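Local atomic coordinates of m3DLH protein (Halieaceae bacterium, PDB entry 7JKA), a protein that probably acts as a dienelactone hydrolase, an alpha/beta-hydrolase enzyme that opens lactone rings, and may also hydrolyse phosphotriesters. Residues G96-G99 against A103-A106; L159-E164 against W196-V201; H213-P218 against P232-R237. All coordinates share one frame; numbering follows the deposited sequence.

Interaction 1. Residues G96-G99 against A103-A106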
loop_
_atom_site.group_PDB
_atom_site.type_symbol
_atom_site.label_atom_id
_atom_site.label_comp_id
_atom_site.label_asym_id
_atom_site.label_seq_id
_atom_site.Cartn_x
_atom_site.Cartn_y
_atom_site.Cartn_z
ATOM N N GLY A 96 -16.921 -6.011 -2.835
ATOM C CA GLY A 96 -16.737 -7.173 -3.683
ATOM C C GLY A 96 -15.396 -7.825 -3.443
ATOM O O GLY A 96 -15.275 -9.049 -3.461
ATOM N N LEU A 97 -14.379 -7.015 -3.165
ATOM C CA LEU A 97 -13.068 -7.569 -2.861
ATOM C C LEU A 97 -13.010 -8.135 -1.444
ATOM O O LEU A 97 -12.419 -9.199 -1.245
ATOM C CB LEU A 97 -11.985 -6.518 -3.107
ATOM C CG LEU A 97 -11.842 -6.167 -4.602
ATOM C CD1 LEU A 97 -10.925 -4.968 -4.759
ATOM C CD2 LEU A 97 -11.271 -7.357 -5.373
ATOM N N PHE A 98 -13.654 -7.483 -0.450
ATOM C CA PHE A 98 -13.774 -8.097 0.875
ATOM C C PHE A 98 -14.357 -9.501 0.797
ATOM O O PHE A 98 -13.973 -10.386 1.572
ATOM C CB PHE A 98 -14.659 -7.259 1.805
ATOM C CG PHE A 98 -14.125 -5.879 2.127
ATOM C CD1 PHE A 98 -12.766 -5.599 2.135
ATOM C CD2 PHE A 98 -15.011 -4.864 2.462
ATOM C CE1 PHE A 98 -12.308 -4.310 2.465
ATOM C CE2 PHE A 98 -14.570 -3.589 2.767
ATOM C CZ PHE A 98 -13.216 -3.311 2.768
ATOM N N GLY A 99 -15.343 -9.713 -0.084
ATOM C CA GLY A 99 -16.001 -10.995 -0.152
ATOM C C GLY A 99 -15.366 -11.978 -1.107
ATOM O O GLY A 99 -15.869 -13.094 -1.267
ATOM N N ALA A 103 -9.553 -13.199 -5.136
ATOM C CA ALA A 103 -9.399 -12.290 -6.271
ATOM C C ALA A 103 -8.645 -11.034 -5.860
ATOM O O ALA A 103 -7.829 -10.501 -6.623
ATOM C CB ALA A 103 -10.769 -11.923 -6.843
ATOM N N TRP A 104 -8.918 -10.555 -4.648
ATOM C CA TRP A 104 -8.222 -9.398 -4.120
ATOM C C TRP A 104 -6.737 -9.682 -4.002
ATOM O O TRP A 104 -5.907 -8.882 -4.432
ATOM C CB TRP A 104 -8.850 -9.069 -2.771
ATOM C CG TRP A 104 -8.469 -7.784 -2.115
ATOM C CD1 TRP A 104 -7.746 -6.769 -2.626
ATOM C CD2 TRP A 104 -8.821 -7.415 -0.782
ATOM N NE1 TRP A 104 -7.605 -5.764 -1.675
ATOM C CE2 TRP A 104 -8.286 -6.140 -0.544
ATOM C CE3 TRP A 104 -9.564 -8.044 0.221
ATOM C CZ2 TRP A 104 -8.438 -5.480 0.688
ATOM C CZ3 TRP A 104 -9.735 -7.390 1.432
ATOM C CH2 TRP A 104 -9.183 -6.125 1.649
ATOM N N ARG A 105 -6.392 -10.840 -3.439
ATOM C CA ARG A 105 -4.980 -11.172 -3.283
ATOM C C ARG A 105 -4.327 -11.429 -4.627
ATOM O O ARG A 105 -3.148 -11.120 -4.795
ATOM C CB ARG A 105 -4.831 -12.376 -2.361
ATOM C CG ARG A 105 -5.164 -11.990 -0.924
ATOM C CD ARG A 105 -5.410 -13.169 -0.018
ATOM N NE ARG A 105 -5.807 -12.675 1.306
ATOM C CZ ARG A 105 -5.643 -13.333 2.447
ATOM N NH1 ARG A 105 -5.053 -14.525 2.458
ATOM N NH2 ARG A 105 -6.039 -12.764 3.593
ATOM N N ALA A 106 -5.086 -11.927 -5.604
ATOM C CA ALA A 106 -4.509 -12.196 -6.916
ATOM C C ALA A 106 -4.109 -10.916 -7.634
ATOM O O ALA A 106 -3.065 -10.887 -8.300
ATOM C CB ALA A 106 -5.499 -12.987 -7.762
#

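Interaction 2. Residues L159-E164 against W196-V201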
loop_
_atom_site.group_PDB
_atom_site.type_symbol
_atom_site.label_atom_id
_atom_site.label_comp_id
_atom_site.label_asym_id
_atom_site.label_seq_id
_atom_site.Cartn_x
_atom_site.Cartn_y
_atom_site.Cartn_z
ATOM N N LEU A 159 -9.196 -5.242 8.467
ATOM C CA LEU A 159 -10.218 -6.262 8.623
ATOM C C LEU A 159 -9.554 -7.556 9.065
ATOM O O LEU A 159 -8.341 -7.727 8.905
ATOM C CB LEU A 159 -11.018 -6.464 7.329
ATOM C CG LEU A 159 -10.463 -7.377 6.245
ATOM C CD1 LEU A 159 -11.571 -7.668 5.234
ATOM C CD2 LEU A 159 -9.296 -6.697 5.560
ATOM N N PRO A 160 -10.324 -8.488 9.607
ATOM C CA PRO A 160 -9.712 -9.709 10.136
ATOM C C PRO A 160 -9.079 -10.571 9.057
ATOM O O PRO A 160 -9.493 -10.577 7.892
ATOM C CB PRO A 160 -10.893 -10.433 10.788
ATOM C CG PRO A 160 -11.878 -9.356 11.072
ATOM C CD PRO A 160 -11.761 -8.424 9.920
ATOM N N GLU A 161 -8.071 -11.328 9.480
ATOM C CA GLU A 161 -7.435 -12.326 8.628
ATOM C C GLU A 161 -8.425 -13.421 8.234
ATOM O O GLU A 161 -9.512 -13.554 8.802
ATOM C CB GLU A 161 -6.265 -12.991 9.354
ATOM C CG GLU A 161 -6.738 -13.902 10.506
ATOM C CD GLU A 161 -5.598 -14.619 11.236
ATOM O OE1 GLU A 161 -4.420 -14.384 10.901
ATOM O OE2 GLU A 161 -5.897 -15.426 12.154
ATOM N N LEU A 162 -8.011 -14.213 7.240
ATOM C CA LEU A 162 -8.592 -15.527 7.020
ATOM C C LEU A 162 -7.874 -16.530 7.924
ATOM O O LEU A 162 -6.706 -16.329 8.276
ATOM C CB LEU A 162 -8.444 -15.945 5.566
ATOM C CG LEU A 162 -9.123 -15.098 4.484
ATOM C CD1 LEU A 162 -8.760 -15.667 3.135
ATOM C CD2 LEU A 162 -10.635 -15.101 4.657
ATOM N N PRO A 163 -8.542 -17.603 8.354
ATOM C CA PRO A 163 -7.880 -18.552 9.266
ATOM C C PRO A 163 -6.541 -19.065 8.761
ATOM O O PRO A 163 -5.613 -19.256 9.563
ATOM C CB PRO A 163 -8.917 -19.681 9.387
ATOM C CG PRO A 163 -10.220 -18.998 9.181
ATOM C CD PRO A 163 -9.955 -17.955 8.123
ATOM N N GLU A 164 -6.408 -19.303 7.457
ATOM C CA GLU A 164 -5.173 -19.878 6.949
ATOM C C GLU A 164 -4.031 -18.882 6.931
ATOM O O GLU A 164 -2.914 -19.279 6.596
ATOM C CB GLU A 164 -5.367 -20.436 5.536
ATOM C CG GLU A 164 -5.814 -19.414 4.520
ATOM C CD GLU A 164 -7.310 -19.467 4.280
ATOM O OE1 GLU A 164 -8.093 -19.572 5.265
ATOM O OE2 GLU A 164 -7.691 -19.420 3.092
ATOM N N TRP A 196 -1.203 -10.374 15.133
ATOM C CA TRP A 196 0.227 -10.158 15.033
ATOM C C TRP A 196 0.936 -10.508 16.339
ATOM O O TRP A 196 2.075 -10.979 16.300
ATOM C CB TRP A 196 0.489 -8.708 14.612
ATOM C CG TRP A 196 -0.143 -8.406 13.266
ATOM C CD1 TRP A 196 -0.550 -9.321 12.319
ATOM C CD2 TRP A 196 -0.457 -7.109 12.735
ATOM N NE1 TRP A 196 -1.088 -8.661 11.238
ATOM C CE2 TRP A 196 -1.038 -7.308 11.460
ATOM C CE3 TRP A 196 -0.297 -5.798 13.218
ATOM C CZ2 TRP A 196 -1.472 -6.245 10.664
ATOM C CZ3 TRP A 196 -0.708 -4.740 12.426
ATOM C CH2 TRP A 196 -1.277 -4.967 11.151
ATOM N N ARG A 197 0.278 -10.309 17.495
ATOM C CA ARG A 197 0.837 -10.764 18.769
ATOM C C ARG A 197 0.916 -12.284 18.804
ATOM O O ARG A 197 1.932 -12.855 19.214
ATOM C CB ARG A 197 -0.011 -10.249 19.935
ATOM C CG ARG A 197 0.104 -8.746 20.177
ATOM C CD ARG A 197 -0.684 -8.296 21.408
ATOM N NE ARG A 197 -0.127 -8.860 22.629
ATOM C CZ ARG A 197 -0.465 -8.474 23.855
ATOM N NH1 ARG A 197 -1.367 -7.514 24.022
ATOM N NH2 ARG A 197 0.099 -9.046 24.914
ATOM N N ARG A 198 -0.161 -12.950 18.388
ATOM C CA ARG A 198 -0.183 -14.410 18.384
ATOM C C ARG A 198 0.956 -14.984 17.554
ATOM O O ARG A 198 1.617 -15.947 17.965
ATOM C CB ARG A 198 -1.521 -14.897 17.842
ATOM C CG ARG A 198 -1.618 -16.413 17.682
ATOM C CD ARG A 198 -2.765 -16.750 16.743
ATOM N NE ARG A 198 -2.496 -16.262 15.396
ATOM C CZ ARG A 198 -3.430 -15.899 14.520
ATOM N NH1 ARG A 198 -3.067 -15.458 13.336
ATOM N NH2 ARG A 198 -4.717 -15.956 14.836
ATOM N N ASP A 199 1.202 -14.411 16.375
ATOM C CA ASP A 199 2.167 -14.984 15.456
ATOM C C ASP A 199 3.550 -14.380 15.609
ATOM O O ASP A 199 4.452 -14.719 14.838
ATOM C CB ASP A 199 1.680 -14.811 14.013
ATOM C CG ASP A 199 0.368 -15.538 13.761
ATOM O OD1 ASP A 199 0.062 -16.492 14.512
ATOM O OD2 ASP A 199 -0.354 -15.121 12.835
ATOM N N ARG A 200 3.738 -13.495 16.587
ATOM C CA ARG A 200 5.032 -12.860 16.815
ATOM C C ARG A 200 5.544 -12.184 15.545
ATOM O O ARG A 200 6.731 -12.240 15.221
ATOM C CB ARG A 200 6.040 -13.873 17.357
ATOM C CG ARG A 200 5.547 -14.539 18.626
ATOM C CD ARG A 200 6.363 -15.767 18.973
ATOM N NE ARG A 200 6.203 -16.146 20.376
ATOM C CZ ARG A 200 5.235 -16.933 20.837
ATOM N NH1 ARG A 200 4.329 -17.432 20.007
ATOM N NH2 ARG A 200 5.173 -17.223 22.130
ATOM N N VAL A 201 4.632 -11.529 14.817
ATOM C CA VAL A 201 5.041 -10.674 13.714
ATOM C C VAL A 201 5.868 -9.534 14.287
ATOM O O VAL A 201 5.620 -9.067 15.402
ATOM C CB VAL A 201 3.805 -10.131 12.971
ATOM C CG1 VAL A 201 4.177 -9.155 11.865
ATOM C CG2 VAL A 201 2.976 -11.279 12.383
#

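Interaction 3. Residues H213-P218 against P232-R237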
loop_
_atom_site.group_PDB
_atom_site.type_symbol
_atom_site.label_atom_id
_atom_site.label_comp_id
_atom_site.label_asym_id
_atom_site.label_seq_id
_atom_site.Cartn_x
_atom_site.Cartn_y
_atom_site.Cartn_z
ATOM N N HIS A 213 -8.810 10.343 8.421
ATOM C CA HIS A 213 -8.600 9.579 7.202
ATOM C C HIS A 213 -7.969 10.451 6.118
ATOM O O HIS A 213 -8.097 11.681 6.122
ATOM C CB HIS A 213 -9.919 8.995 6.697
ATOM C CG HIS A 213 -9.756 7.745 5.890
ATOM N ND1 HIS A 213 -9.361 6.547 6.447
ATOM C CD2 HIS A 213 -9.942 7.506 4.570
ATOM C CE1 HIS A 213 -9.312 5.622 5.506
ATOM N NE2 HIS A 213 -9.658 6.179 4.359
ATOM N N SER A 214 -7.258 9.794 5.198
ATOM C CA SER A 214 -6.692 10.428 4.008
ATOM C C SER A 214 -5.694 11.529 4.362
ATOM O O SER A 214 -5.548 12.505 3.617
ATOM C CB SER A 214 -7.795 10.968 3.100
ATOM O OG SER A 214 -8.602 9.881 2.679
ATOM N N PHE A 215 -4.978 11.361 5.475
ATOM C CA PHE A 215 -4.120 12.445 5.935
ATOM C C PHE A 215 -2.923 12.690 5.020
ATOM O O PHE A 215 -2.289 13.738 5.144
ATOM C CB PHE A 215 -3.655 12.192 7.380
ATOM C CG PHE A 215 -2.871 10.933 7.577
ATOM C CD1 PHE A 215 -1.542 10.827 7.130
ATOM C CD2 PHE A 215 -3.411 9.894 8.308
ATOM C CE1 PHE A 215 -0.816 9.655 7.395
ATOM C CE2 PHE A 215 -2.707 8.721 8.559
ATOM C CZ PHE A 215 -1.401 8.588 8.102
ATOM N N THR A 216 -2.618 11.784 4.083
ATOM C CA THR A 216 -1.511 12.016 3.160
ATOM C C THR A 216 -1.920 12.761 1.896
ATOM O O THR A 216 -1.047 13.081 1.078
ATOM C CB THR A 216 -0.870 10.694 2.727
ATOM O OG1 THR A 216 -1.852 9.925 2.008
ATOM C CG2 THR A 216 -0.362 9.897 3.909
ATOM N N ASP A 217 -3.201 13.064 1.703
ATOM C CA ASP A 217 -3.646 13.612 0.427
ATOM C C ASP A 217 -4.027 15.074 0.577
ATOM O O ASP A 217 -5.053 15.377 1.209
ATOM C CB ASP A 217 -4.834 12.816 -0.114
ATOM C CG ASP A 217 -5.203 13.212 -1.536
ATOM O OD1 ASP A 217 -4.425 13.956 -2.175
ATOM O OD2 ASP A 217 -6.279 12.790 -2.014
ATOM N N PRO A 218 -3.250 16.011 0.001
ATOM C CA PRO A 218 -3.644 17.429 0.015
ATOM C C PRO A 218 -5.022 17.675 -0.580
ATOM O O PRO A 218 -5.668 18.681 -0.269
ATOM C CB PRO A 218 -2.549 18.104 -0.824
ATOM C CG PRO A 218 -1.365 17.222 -0.684
ATOM C CD PRO A 218 -1.918 15.812 -0.601
ATOM N N PRO A 232 -0.421 17.720 7.053
ATOM C CA PRO A 232 0.949 17.667 6.519
ATOM C C PRO A 232 1.970 17.207 7.541
ATOM O O PRO A 232 2.945 16.555 7.158
ATOM C CB PRO A 232 1.209 19.110 6.049
ATOM C CG PRO A 232 0.266 19.935 6.826
ATOM C CD PRO A 232 -0.954 19.091 7.079
ATOM N N LEU A 233 1.774 17.502 8.828
ATOM C CA LEU A 233 2.731 17.044 9.830
ATOM C C LEU A 233 2.745 15.523 9.910
ATOM O O LEU A 233 3.810 14.890 9.906
ATOM C CB LEU A 233 2.387 17.664 11.183
ATOM C CG LEU A 233 3.467 17.680 12.268
ATOM C CD1 LEU A 233 4.799 18.130 11.700
ATOM C CD2 LEU A 233 3.031 18.595 13.414
ATOM N N THR A 234 1.559 14.914 9.980
ATOM C CA THR A 234 1.464 13.459 10.014
ATOM C C THR A 234 1.930 12.843 8.705
ATOM O O THR A 234 2.550 11.771 8.709
ATOM C CB THR A 234 0.025 13.033 10.313
ATOM O OG1 THR A 234 -0.372 13.554 11.593
ATOM C CG2 THR A 234 -0.085 11.524 10.330
ATOM N N GLU A 235 1.656 13.503 7.578
ATOM C CA GLU A 235 2.195 13.009 6.310
ATOM C C GLU A 235 3.710 12.897 6.374
ATOM O O GLU A 235 4.288 11.866 6.027
ATOM C CB GLU A 235 1.776 13.914 5.147
ATOM C CG GLU A 235 2.348 13.350 3.829
ATOM C CD GLU A 235 2.166 14.265 2.637
ATOM O OE1 GLU A 235 2.109 15.500 2.835
ATOM O OE2 GLU A 235 2.097 13.745 1.494
ATOM N N ALA A 236 4.374 13.934 6.883
ATOM C CA ALA A 236 5.828 13.920 6.944
ATOM C C ALA A 236 6.336 12.904 7.956
ATOM O O ALA A 236 7.283 12.150 7.679
ATOM C CB ALA A 236 6.331 15.317 7.288
ATOM N N ARG A 237 5.732 12.874 9.142
ATOM C CA ARG A 237 6.191 11.940 10.169
ATOM C C ARG A 237 6.046 10.490 9.721
ATOM O O ARG A 237 6.947 9.667 9.938
ATOM C CB ARG A 237 5.409 12.153 11.466
ATOM C CG ARG A 237 5.730 13.449 12.186
ATOM C CD ARG A 237 4.636 13.745 13.179
ATOM N NE ARG A 237 5.026 14.848 14.028
ATOM C CZ ARG A 237 4.237 15.358 14.974
ATOM N NH1 ARG A 237 3.027 14.862 15.180
ATOM N NH2 ARG A 237 4.675 16.359 15.727
#

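Interaction 1. Residues G96-G99 against A103-A106
Trp104 holds CG opposite its backbone N (chi1 -170°), which carries the indole across to the last turn of helix 90-98; Phe98, with CG beside its own N (chi1 -64°), turns its ring back to meet it although its CB starts out the other way. Leu97 CB sits over the indole face as a CH-pi contact, 4.1 Å from the centroid of the five-membered ring of Trp104. Farther out on the same leucine, CD2 rests 3.9 Å from Trp104 CB. The backbone joins in too, Leu97 O approaching Trp104 CE3 at 3.4 Å. Phe98 turns its edge toward the face of the six-membered ring of Trp104, an offset edge-to-face pair with planes at 61° and centroids 5.5 Å apart; the closest atoms are Phe98 CD1 and Trp104 CZ3, at 3.6 Å. Beyond the pair, Trp104 meets Phe133 of helix 133-143 with rings nearly parallel, and its NE1 is hydrogen-bonded to Thr137 OG1. Between these two segments the contact is thus apolar and aromatic packing, while the single polar atom of the buried indole is satisfied by the neighbouring helix, which probably also helps fix the rotation of the ring.

Interaction 2. Residues L159-E164 against W196-V201
A salt-bridge network at the C-terminal end of helix 186-198 ties Arg198 to Glu161, in the loop that follows strand 150-154. The guanidinium meets the carboxylate end-on: Arg198 NH1 donates to Glu161 OE1 at 3.0 Å (N-H...O angle 155°), and Arg198 NH2 to Glu161 OE2, also at 3.0 Å. A weak third bond runs from Arg198 NH1 to Glu161 OE2 at 3.1 Å. Both oxygens are met on their syn sides, somewhat out of the carboxylate plane, and the flat groups lie 21° from coplanar. A bend at chi3 (65°) curls the arginine back, and its side-on edge grips the next residue, with Arg198 NE to Asp199 OD1 at 2.7 Å and Arg198 NH1 to Asp199 OD2 at 2.8 Å. Carboxylates on two edges of one guanidinium therefore fix its position and rotation, and its charge probably eases the approach of Glu161 OE1 to Asp199 OD2, 4.6 Å apart. Asp199 OD2 also accepts from Gly167 N, and Glu161 N donates to Glu195 OE2 of the same helix. Just beyond, Arg200 takes positive phi, Val201 N bonds back to Trp196 O and Arg200 N to Arg197 O, the signature of a Schellman motif closing a helix.

Interaction 3. Residues H213-P218 against P232-R237
Thr234 lays its methyl over one face of the Phe215 ring, CG2 lying 3.7 Å from the ring centroid and 17° off the normal, a clear CH-pi contact. The methyl is shifted toward the rim, so Phe215 CD1 and CE1 are its nearest atoms, each 3.6 Å from Thr234 CG2. Phe215 has CG between its backbone N and carbonyl carbon (chi1 60°), a rotamer that stands the ring up against helix 232-250. Beside it Glu235, extended with CG anti to N (chi1 -179°), runs past Thr216, its CG 4.3 Å from Thr216 CB. Glu235 OE2 comes within 3.2 Å of Thr216 O, but both are acceptors and do not bond; Glu235 OE2 instead takes salt bridges from Arg61 and Arg64, while Glu235 OE1 is hydrogen-bonded to Tyr230 OH. An alanine in place of Phe215 would probably open a gap beneath the Thr234 methyl and let this turn shift against the first turn of the helix.

The type I turn from Ser214 to Asp217 is closed by Asp217 N to Ser214 O at 3.1 Å. In the next shell, Thr234 OG1 is hydrogen-bonded to Glu231 OE2, which probably helps keep the methyl turned toward the ring, Phe215 shares a backbone hydrogen bond with Glu231, Thr216 OG1 is tied to His155 NE2 and His57 NE2, and Ser214 OG to Glu50 OE2. At the head of the segment His213 ND1 is hydrogen-bonded to Asp181 OD2 and its side chain touches Cys132 of a likely nucleophile elbow, consistent with the Cys-His-Asp catalytic triad of dienelactone hydrolases, whose histidine sits on a loop before the last helix of the alpha/beta-hydrolase fold.

From the N terminus the three contacts come in series, none enclosing or crossing another. Interaction 1 closes the short turn that joins helix 90-98 to helix 101-116. Interaction 2 closes a longer loop that takes in strand 172-178 and most of helix 186-198, pinning the segment after strand 150-154 to that helix. Interaction 3 folds the loop after strand 203-208 onto helix 232-250, the last of the chain. Interactions 1 and 2 touch: Leu159 packs on Phe98 and Trp104, and Leu162 on Arg105. Interaction 3 stands apart, its centre about 27 Å from each of the other centres, and lies across the chain's centre from interaction 1.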